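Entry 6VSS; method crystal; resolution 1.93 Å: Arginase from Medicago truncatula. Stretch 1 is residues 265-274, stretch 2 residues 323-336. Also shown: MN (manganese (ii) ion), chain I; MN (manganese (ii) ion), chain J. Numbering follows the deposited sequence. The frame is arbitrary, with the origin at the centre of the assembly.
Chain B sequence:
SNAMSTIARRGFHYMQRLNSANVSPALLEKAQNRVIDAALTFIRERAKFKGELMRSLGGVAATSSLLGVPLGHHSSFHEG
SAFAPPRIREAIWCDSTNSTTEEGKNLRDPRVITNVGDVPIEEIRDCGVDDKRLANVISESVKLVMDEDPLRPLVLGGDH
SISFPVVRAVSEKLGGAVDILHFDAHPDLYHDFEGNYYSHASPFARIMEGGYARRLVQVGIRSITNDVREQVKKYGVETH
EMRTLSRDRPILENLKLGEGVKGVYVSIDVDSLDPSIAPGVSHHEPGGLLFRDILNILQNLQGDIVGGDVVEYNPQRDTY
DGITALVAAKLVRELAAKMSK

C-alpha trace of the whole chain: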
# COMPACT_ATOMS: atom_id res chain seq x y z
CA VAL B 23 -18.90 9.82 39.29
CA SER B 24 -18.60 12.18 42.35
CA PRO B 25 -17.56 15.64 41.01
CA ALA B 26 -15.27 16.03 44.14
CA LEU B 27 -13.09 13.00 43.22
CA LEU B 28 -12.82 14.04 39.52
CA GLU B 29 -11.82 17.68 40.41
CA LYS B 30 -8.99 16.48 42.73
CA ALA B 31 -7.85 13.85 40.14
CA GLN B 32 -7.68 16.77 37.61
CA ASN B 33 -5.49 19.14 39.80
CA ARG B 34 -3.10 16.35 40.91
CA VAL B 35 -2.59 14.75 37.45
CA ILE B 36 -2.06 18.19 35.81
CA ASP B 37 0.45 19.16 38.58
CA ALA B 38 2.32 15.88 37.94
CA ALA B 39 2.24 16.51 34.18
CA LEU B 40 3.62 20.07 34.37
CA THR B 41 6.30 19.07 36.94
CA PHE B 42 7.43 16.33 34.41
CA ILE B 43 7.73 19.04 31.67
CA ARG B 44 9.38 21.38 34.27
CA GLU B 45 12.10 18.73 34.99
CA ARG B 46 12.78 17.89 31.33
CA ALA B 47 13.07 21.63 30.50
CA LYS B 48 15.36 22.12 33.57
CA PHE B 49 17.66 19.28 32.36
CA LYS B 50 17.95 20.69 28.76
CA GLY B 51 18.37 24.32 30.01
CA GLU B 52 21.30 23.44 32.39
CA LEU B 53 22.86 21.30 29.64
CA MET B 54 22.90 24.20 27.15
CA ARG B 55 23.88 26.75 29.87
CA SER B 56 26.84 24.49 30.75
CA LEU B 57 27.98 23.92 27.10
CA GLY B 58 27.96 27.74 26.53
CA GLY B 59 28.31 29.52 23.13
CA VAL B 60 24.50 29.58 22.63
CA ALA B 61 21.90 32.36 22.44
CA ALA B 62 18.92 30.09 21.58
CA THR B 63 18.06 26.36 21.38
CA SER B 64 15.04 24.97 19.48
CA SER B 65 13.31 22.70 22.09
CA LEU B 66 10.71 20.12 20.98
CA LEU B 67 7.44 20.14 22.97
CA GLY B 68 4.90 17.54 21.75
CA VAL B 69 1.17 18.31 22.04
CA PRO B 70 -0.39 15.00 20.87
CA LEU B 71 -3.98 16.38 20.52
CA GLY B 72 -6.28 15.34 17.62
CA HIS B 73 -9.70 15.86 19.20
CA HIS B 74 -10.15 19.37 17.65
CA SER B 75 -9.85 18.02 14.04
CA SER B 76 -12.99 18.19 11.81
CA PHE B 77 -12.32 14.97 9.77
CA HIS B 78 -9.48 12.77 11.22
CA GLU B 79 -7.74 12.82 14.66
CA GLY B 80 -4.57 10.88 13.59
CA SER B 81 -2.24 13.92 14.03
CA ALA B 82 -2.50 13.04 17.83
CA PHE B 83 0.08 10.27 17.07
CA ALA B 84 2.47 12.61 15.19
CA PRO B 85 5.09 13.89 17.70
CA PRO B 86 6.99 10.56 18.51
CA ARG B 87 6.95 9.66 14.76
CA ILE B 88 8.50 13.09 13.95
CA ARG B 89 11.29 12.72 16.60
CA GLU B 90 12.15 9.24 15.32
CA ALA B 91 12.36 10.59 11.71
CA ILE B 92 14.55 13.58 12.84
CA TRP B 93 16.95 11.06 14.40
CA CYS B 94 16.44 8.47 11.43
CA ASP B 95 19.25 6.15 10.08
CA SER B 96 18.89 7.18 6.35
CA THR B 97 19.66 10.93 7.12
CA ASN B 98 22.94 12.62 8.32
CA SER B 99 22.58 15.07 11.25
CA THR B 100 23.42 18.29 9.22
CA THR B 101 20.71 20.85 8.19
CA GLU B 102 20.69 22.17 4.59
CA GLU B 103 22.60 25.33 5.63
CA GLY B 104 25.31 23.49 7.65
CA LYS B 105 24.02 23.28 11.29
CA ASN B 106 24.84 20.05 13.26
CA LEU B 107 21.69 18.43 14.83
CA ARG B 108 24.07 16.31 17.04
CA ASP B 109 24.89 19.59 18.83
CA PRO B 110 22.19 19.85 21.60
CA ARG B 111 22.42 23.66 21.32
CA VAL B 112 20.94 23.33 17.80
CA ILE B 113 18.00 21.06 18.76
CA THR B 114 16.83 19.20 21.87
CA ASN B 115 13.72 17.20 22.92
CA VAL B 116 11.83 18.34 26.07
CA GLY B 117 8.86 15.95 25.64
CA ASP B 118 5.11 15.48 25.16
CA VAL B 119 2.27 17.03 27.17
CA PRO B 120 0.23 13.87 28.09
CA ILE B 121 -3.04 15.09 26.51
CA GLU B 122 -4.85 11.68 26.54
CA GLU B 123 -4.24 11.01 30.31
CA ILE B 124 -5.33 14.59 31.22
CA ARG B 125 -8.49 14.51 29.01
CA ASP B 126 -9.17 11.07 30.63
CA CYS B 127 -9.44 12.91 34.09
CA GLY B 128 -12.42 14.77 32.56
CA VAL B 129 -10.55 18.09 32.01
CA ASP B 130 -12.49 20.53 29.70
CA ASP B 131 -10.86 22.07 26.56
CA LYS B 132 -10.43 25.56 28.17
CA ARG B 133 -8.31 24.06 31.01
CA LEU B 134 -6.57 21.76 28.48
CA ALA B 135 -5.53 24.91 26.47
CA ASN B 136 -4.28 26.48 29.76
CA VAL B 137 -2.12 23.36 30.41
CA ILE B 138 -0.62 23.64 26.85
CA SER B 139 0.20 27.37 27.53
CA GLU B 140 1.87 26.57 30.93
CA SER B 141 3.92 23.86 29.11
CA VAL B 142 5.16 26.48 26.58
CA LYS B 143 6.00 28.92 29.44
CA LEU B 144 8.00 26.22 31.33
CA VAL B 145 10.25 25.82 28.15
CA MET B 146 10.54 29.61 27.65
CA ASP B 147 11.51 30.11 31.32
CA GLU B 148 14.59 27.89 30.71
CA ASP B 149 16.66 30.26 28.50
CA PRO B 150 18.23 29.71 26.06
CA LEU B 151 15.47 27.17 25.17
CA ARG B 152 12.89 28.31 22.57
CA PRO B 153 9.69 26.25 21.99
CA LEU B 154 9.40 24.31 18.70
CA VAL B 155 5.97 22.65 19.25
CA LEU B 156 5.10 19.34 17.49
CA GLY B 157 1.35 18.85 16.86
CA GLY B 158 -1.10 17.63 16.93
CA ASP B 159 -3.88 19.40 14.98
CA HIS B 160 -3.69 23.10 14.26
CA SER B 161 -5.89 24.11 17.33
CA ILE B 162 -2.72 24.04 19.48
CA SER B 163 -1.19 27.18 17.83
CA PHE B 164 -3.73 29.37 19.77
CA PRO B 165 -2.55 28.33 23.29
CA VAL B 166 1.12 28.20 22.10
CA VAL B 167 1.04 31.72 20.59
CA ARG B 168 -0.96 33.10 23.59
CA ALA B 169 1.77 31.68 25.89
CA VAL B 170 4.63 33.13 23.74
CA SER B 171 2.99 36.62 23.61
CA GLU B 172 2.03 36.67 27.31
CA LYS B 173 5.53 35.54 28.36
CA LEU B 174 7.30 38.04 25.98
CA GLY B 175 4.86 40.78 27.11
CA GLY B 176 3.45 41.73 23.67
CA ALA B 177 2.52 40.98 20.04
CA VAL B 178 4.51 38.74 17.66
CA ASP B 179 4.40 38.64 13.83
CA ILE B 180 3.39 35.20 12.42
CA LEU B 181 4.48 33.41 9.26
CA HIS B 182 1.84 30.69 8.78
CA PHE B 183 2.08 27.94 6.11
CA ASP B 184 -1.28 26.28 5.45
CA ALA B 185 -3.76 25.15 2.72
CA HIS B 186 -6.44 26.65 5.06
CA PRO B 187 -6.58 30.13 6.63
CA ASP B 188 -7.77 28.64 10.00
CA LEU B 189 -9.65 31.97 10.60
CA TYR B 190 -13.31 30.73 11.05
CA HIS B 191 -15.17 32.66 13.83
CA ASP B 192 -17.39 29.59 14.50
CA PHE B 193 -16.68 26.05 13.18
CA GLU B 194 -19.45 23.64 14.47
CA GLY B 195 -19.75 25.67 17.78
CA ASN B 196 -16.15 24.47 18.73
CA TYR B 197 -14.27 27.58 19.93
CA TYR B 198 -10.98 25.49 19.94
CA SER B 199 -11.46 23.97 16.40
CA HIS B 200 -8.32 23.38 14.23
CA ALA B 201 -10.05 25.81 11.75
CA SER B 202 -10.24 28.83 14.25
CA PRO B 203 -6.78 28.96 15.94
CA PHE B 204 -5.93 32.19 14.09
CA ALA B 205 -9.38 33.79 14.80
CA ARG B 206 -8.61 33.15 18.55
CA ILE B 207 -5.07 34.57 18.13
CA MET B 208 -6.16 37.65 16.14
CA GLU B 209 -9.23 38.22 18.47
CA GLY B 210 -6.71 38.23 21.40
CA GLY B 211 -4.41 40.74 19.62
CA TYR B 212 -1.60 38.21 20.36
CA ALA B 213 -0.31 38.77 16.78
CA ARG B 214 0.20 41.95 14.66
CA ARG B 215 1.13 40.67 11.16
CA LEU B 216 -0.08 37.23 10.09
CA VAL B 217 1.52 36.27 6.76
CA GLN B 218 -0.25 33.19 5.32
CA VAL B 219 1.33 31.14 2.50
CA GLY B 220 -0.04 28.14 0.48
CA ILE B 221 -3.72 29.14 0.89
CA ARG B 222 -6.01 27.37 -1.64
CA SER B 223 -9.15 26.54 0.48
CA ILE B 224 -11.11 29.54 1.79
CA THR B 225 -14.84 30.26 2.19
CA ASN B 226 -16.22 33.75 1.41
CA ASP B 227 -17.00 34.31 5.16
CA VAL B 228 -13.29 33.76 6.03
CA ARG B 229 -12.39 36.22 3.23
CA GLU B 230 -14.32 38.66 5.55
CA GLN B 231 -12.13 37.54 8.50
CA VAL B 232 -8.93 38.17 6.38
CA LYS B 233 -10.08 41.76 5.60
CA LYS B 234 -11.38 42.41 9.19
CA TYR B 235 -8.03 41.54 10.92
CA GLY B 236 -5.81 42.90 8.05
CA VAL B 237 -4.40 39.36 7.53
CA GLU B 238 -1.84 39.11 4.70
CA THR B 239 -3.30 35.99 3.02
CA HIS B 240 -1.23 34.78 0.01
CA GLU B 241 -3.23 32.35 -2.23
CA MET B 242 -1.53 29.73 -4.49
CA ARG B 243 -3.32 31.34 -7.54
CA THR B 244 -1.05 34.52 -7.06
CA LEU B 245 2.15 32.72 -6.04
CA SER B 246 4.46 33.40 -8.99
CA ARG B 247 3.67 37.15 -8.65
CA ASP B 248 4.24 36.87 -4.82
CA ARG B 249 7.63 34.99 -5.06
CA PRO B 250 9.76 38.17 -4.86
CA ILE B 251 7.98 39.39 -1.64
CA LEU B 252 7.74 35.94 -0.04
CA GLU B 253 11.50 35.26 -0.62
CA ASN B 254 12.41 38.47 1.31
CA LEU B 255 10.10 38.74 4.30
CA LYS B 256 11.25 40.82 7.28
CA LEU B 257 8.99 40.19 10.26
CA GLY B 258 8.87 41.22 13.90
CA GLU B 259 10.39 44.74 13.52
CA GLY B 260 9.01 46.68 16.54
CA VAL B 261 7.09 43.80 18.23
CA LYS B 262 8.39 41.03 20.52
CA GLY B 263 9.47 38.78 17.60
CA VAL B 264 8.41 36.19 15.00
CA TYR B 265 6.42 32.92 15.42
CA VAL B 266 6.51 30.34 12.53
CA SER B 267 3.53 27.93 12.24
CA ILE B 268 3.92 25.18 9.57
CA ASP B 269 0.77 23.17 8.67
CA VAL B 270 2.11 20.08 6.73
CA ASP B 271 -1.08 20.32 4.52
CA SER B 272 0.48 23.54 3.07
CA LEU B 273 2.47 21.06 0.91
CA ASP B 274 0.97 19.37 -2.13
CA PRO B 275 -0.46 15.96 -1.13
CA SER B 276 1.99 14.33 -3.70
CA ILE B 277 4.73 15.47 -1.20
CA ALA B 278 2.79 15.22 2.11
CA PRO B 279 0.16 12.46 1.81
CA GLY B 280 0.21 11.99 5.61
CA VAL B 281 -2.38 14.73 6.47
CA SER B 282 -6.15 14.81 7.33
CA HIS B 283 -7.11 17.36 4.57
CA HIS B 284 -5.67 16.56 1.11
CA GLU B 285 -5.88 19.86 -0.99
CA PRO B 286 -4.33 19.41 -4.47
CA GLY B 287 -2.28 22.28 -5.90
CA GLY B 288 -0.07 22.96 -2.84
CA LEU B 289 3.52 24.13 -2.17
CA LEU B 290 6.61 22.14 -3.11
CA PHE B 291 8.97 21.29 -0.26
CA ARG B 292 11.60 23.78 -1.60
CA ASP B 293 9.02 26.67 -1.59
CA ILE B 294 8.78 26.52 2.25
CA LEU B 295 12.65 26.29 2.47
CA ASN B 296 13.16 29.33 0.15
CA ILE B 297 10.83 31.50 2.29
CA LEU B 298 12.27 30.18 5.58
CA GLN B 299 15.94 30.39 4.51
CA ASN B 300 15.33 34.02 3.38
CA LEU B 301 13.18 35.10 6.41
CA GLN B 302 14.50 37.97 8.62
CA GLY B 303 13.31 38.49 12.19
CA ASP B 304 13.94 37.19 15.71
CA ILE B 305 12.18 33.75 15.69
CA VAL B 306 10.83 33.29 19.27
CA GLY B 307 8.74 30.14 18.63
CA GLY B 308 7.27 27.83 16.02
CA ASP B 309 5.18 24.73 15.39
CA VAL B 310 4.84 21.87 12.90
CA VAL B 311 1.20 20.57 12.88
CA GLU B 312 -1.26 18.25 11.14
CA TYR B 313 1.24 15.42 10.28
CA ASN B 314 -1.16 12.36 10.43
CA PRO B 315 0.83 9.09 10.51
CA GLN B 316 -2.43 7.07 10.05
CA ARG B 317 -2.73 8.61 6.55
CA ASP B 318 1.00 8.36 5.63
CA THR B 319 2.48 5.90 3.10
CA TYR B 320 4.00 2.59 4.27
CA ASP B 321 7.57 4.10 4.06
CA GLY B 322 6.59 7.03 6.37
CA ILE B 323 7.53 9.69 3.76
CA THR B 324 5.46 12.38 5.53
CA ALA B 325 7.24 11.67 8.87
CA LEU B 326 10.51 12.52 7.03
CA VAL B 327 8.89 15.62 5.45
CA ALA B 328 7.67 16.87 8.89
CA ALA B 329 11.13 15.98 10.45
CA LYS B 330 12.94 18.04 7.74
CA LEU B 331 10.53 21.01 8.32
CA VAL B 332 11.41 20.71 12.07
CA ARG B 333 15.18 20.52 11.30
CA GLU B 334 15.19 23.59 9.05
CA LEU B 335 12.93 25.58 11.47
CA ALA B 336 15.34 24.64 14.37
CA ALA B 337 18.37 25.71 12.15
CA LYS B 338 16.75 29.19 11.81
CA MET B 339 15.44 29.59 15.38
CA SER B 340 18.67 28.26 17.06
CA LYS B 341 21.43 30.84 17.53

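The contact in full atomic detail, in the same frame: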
# COMPACT_ATOMS: atom_id res chain seq x y z
N TYR B 265 6.86 34.33 15.21
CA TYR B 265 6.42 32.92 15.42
C TYR B 265 6.14 32.27 14.06
O TYR B 265 5.46 32.94 13.21
CB TYR B 265 5.18 32.90 16.30
CG TYR B 265 4.73 31.51 16.63
CD1 TYR B 265 3.83 30.81 15.82
CD2 TYR B 265 5.21 30.89 17.76
CE1 TYR B 265 3.42 29.53 16.16
CE2 TYR B 265 4.76 29.64 18.14
CZ TYR B 265 3.90 28.94 17.31
OH TYR B 265 3.54 27.70 17.71
N VAL B 266 6.64 31.05 13.84
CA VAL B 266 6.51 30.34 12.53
C VAL B 266 5.67 29.08 12.69
O VAL B 266 6.11 28.16 13.34
CB VAL B 266 7.86 30.01 11.88
CG1 VAL B 266 7.64 29.33 10.53
CG2 VAL B 266 8.73 31.26 11.69
N SER B 267 4.47 29.06 12.13
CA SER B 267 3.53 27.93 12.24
C SER B 267 3.50 27.20 10.89
O SER B 267 3.10 27.82 9.86
CB SER B 267 2.19 28.45 12.62
OG SER B 267 1.24 27.39 12.63
N ILE B 268 3.94 25.97 10.84
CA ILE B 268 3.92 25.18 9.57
C ILE B 268 2.83 24.10 9.65
O ILE B 268 3.01 23.08 10.42
CB ILE B 268 5.31 24.61 9.26
CG1 ILE B 268 6.40 25.66 9.54
CG2 ILE B 268 5.30 24.06 7.83
CD1 ILE B 268 7.79 25.31 9.11
N ASP B 269 1.74 24.28 8.89
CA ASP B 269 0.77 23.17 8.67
C ASP B 269 1.27 22.32 7.49
O ASP B 269 1.52 22.85 6.43
CB ASP B 269 -0.64 23.75 8.57
CG ASP B 269 -1.74 22.71 8.37
OD1 ASP B 269 -1.38 21.61 7.87
OD2 ASP B 269 -2.92 23.06 8.56
N VAL B 270 1.57 21.04 7.74
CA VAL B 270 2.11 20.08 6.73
C VAL B 270 1.18 20.06 5.50
O VAL B 270 1.70 19.84 4.40
CB VAL B 270 2.29 18.66 7.31
CG1 VAL B 270 2.81 17.67 6.26
CG2 VAL B 270 3.22 18.69 8.51
N ASP B 271 -0.12 20.32 5.67
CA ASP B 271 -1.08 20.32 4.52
C ASP B 271 -0.89 21.56 3.66
O ASP B 271 -1.46 21.49 2.57
CB ASP B 271 -2.56 20.11 4.83
CG ASP B 271 -3.29 21.24 5.52
OD1 ASP B 271 -2.84 22.36 5.54
OD2 ASP B 271 -4.28 20.93 6.09
N SER B 272 -0.01 22.51 4.01
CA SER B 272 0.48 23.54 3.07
C SER B 272 1.12 22.88 1.84
O SER B 272 0.95 23.39 0.72
CB SER B 272 1.44 24.52 3.69
OG SER B 272 2.63 23.89 4.16
N LEU B 273 1.76 21.75 2.02
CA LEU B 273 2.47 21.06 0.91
C LEU B 273 1.48 20.29 0.07
O LEU B 273 0.44 19.81 0.61
CB LEU B 273 3.50 20.11 1.48
CG LEU B 273 4.69 20.76 2.16
CD1 LEU B 273 5.42 19.76 3.04
CD2 LEU B 273 5.62 21.34 1.13
N ASP B 274 1.79 20.18 -1.22
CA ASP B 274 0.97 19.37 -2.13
C ASP B 274 0.87 17.96 -1.52
O ASP B 274 1.80 17.42 -0.92
CB ASP B 274 1.54 19.32 -3.52
CG ASP B 274 0.51 18.81 -4.50
OD1 ASP B 274 -0.37 19.57 -4.91
OD2 ASP B 274 0.59 17.63 -4.84
N ILE B 323 6.96 8.49 4.44
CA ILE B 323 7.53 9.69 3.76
C ILE B 323 7.13 10.99 4.48
O ILE B 323 7.97 11.82 4.68
CB ILE B 323 7.21 9.71 2.25
CG1 ILE B 323 8.04 10.74 1.49
CG2 ILE B 323 5.74 9.84 1.95
CD1 ILE B 323 9.50 10.75 1.83
N THR B 324 5.89 11.11 4.91
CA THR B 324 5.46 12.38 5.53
C THR B 324 6.14 12.56 6.88
O THR B 324 6.37 13.69 7.24
CB THR B 324 3.95 12.55 5.62
OG1 THR B 324 3.49 12.17 4.35
CG2 THR B 324 3.50 13.96 5.91
N ALA B 325 6.47 11.51 7.61
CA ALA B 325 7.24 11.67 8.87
C ALA B 325 8.57 12.39 8.57
O ALA B 325 8.95 13.33 9.30
CB ALA B 325 7.45 10.33 9.53
N LEU B 326 9.23 11.94 7.50
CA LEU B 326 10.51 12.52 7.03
C LEU B 326 10.28 13.97 6.59
O LEU B 326 11.09 14.83 6.97
CB LEU B 326 11.03 11.68 5.86
CG LEU B 326 11.84 10.45 6.27
CD1 LEU B 326 12.34 9.70 5.04
CD2 LEU B 326 13.00 10.84 7.16
N VAL B 327 9.20 14.24 5.85
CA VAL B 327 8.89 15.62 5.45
C VAL B 327 8.72 16.50 6.73
O VAL B 327 9.29 17.61 6.85
CB VAL B 327 7.67 15.59 4.52
CG1 VAL B 327 7.02 16.94 4.40
CG2 VAL B 327 7.98 15.00 3.13
N ALA B 328 7.89 16.11 7.64
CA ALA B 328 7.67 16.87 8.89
C ALA B 328 9.02 17.05 9.65
O ALA B 328 9.29 18.13 10.14
CB ALA B 328 6.63 16.12 9.67
N ALA B 329 9.84 15.99 9.72
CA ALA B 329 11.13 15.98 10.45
C ALA B 329 12.09 16.99 9.81
O ALA B 329 12.64 17.82 10.54
CB ALA B 329 11.69 14.59 10.45
N LYS B 330 12.13 17.05 8.47
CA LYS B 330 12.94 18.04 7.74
C LYS B 330 12.41 19.47 7.94
O LYS B 330 13.22 20.36 8.07
CB LYS B 330 13.04 17.70 6.26
CG LYS B 330 14.03 18.61 5.56
CD LYS B 330 14.64 18.07 4.28
CE LYS B 330 15.63 19.07 3.68
NZ LYS B 330 16.42 18.47 2.59
N LEU B 331 11.10 19.69 7.92
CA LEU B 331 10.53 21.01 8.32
C LEU B 331 10.99 21.37 9.73
O LEU B 331 11.39 22.52 9.93
CB LEU B 331 9.00 21.06 8.18
CG LEU B 331 8.49 20.78 6.76
CD1 LEU B 331 6.99 20.57 6.77
CD2 LEU B 331 8.86 21.91 5.81
N VAL B 332 10.97 20.43 10.67
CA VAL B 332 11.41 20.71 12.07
C VAL B 332 12.90 21.07 12.05
O VAL B 332 13.29 22.05 12.72
CB VAL B 332 11.12 19.55 13.05
CG1 VAL B 332 11.51 19.90 14.47
CG2 VAL B 332 9.63 19.24 13.10
N ARG B 333 13.71 20.32 11.32
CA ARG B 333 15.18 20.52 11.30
C ARG B 333 15.50 21.91 10.74
O ARG B 333 16.31 22.62 11.32
CB ARG B 333 15.88 19.43 10.49
CG ARG B 333 16.01 18.12 11.25
CD ARG B 333 16.07 16.90 10.35
NE ARG B 333 17.22 16.96 9.47
CZ ARG B 333 18.13 16.02 9.29
NH1 ARG B 333 18.09 14.89 9.98
NH2 ARG B 333 19.17 16.26 8.51
N GLU B 334 14.84 22.33 9.69
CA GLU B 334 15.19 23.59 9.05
C GLU B 334 14.61 24.74 9.90
O GLU B 334 15.25 25.77 9.97
CB GLU B 334 14.73 23.49 7.62
CG GLU B 334 15.43 22.38 6.86
CD GLU B 334 16.92 22.59 6.64
OE1 GLU B 334 17.35 23.74 6.43
OE2 GLU B 334 17.65 21.61 6.73
N LEU B 335 13.46 24.56 10.53
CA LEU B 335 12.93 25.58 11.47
C LEU B 335 13.89 25.73 12.65
O LEU B 335 14.19 26.89 13.00
CB LEU B 335 11.51 25.22 11.93
CG LEU B 335 10.88 26.13 13.01
CD1 LEU B 335 11.04 27.59 12.67
CD2 LEU B 335 9.39 25.82 13.17
N ALA B 336 14.34 24.62 13.27
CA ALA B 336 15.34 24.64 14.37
C ALA B 336 16.63 25.39 13.92
O ALA B 336 17.11 26.21 14.69
CB ALA B 336 15.65 23.26 14.89
MN MN I . -4.43 22.94 7.07
MN MN J . -4.06 24.65 9.66
O HOH W 1 -5.65 24.04 8.48

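How do the two backbones lie against each other? Strand 265-269 and helix 323-336 run nearly antiparallel, at 169° between their N-to-C directions, with a closest axial approach of 10.5 Å. That spacing is filled by a layer of apolar side chains. Because the directions oppose, the register descends the helix as it ascends the strand: Val266 lies nearest Leu335, Ile268 nearest Leu331, and Val270, just past the strand, nearest Ala328. No hydrogen bond crosses the contact; the helix keeps its i to i+4 backbone bonds, and apolar packing joins the two.

Which side chains meet, and what shapes their conformations? Alternation along the strand turns Val266 and Ile268 toward the helix, while Ser267 and Asp269 point away. Helical periodicity answers with Thr324, Val327, Leu331 and Leu335. Ile268 is m at chi1 and t at chi2, an extended form that carries CD1 to 4.4 Å from Leu335 CD2, while its CG2 lies 4.0 Å from Leu331 CD1. One isoleucine thus touches two successive helical turns. The two leucines differ: Leu331 has the m, t conformation and Leu335 the t, p conformation. Leu335 brings CD1 to 4.1 Å from CB of Val266 (chi1 t), and its CD2 sits 4.0 Å from Val266 O, a van der Waals contact with the strand backbone.

How does the contact continue once the strand ends? Residues 270-272 form a 3-10 segment, with backbone hydrogen bonds from Ser272 N to Asp269 O (2.9 Å) and from Leu273 N to Val270 O (3.1 Å). Ser272, with chi1 p, also donates from OG to Asp269 O at 2.7 Å. Val270, with chi1 t, places CG1 3.8 Å from Thr324 CG2 and CG2 4.4 Å from Ala328 CB; Thr324, at chi1 m, presents that methyl while its OG1 is hydrogen-bonded elsewhere in the structure. The small alanine accompanies the shortest CA spacing in the register, 6.8 Å between Val270 CA and Ala328 CA. After the turn, Leu273 (m, t) points back toward the helix, its CD1 lying 3.5 Å from Val327 CG1 and 4.1 Å from Leu331 CD1.

What do the residues that do not face the helix do? Asp269, which points away from it, and Asp271 in the 3-10 segment bind metal. Asp269, t at chi1, uses OD2 to bridge both manganese ions, at 2.1 Å from MN of chain I and 2.2 Å from MN of chain J. Asp271, p at chi1, chelates the chain I ion through OD1 at 2.3 Å and OD2 at 2.2 Å. Asp271 N donates to Asp269 OD1 at 2.8 Å, linking the two ligands directly.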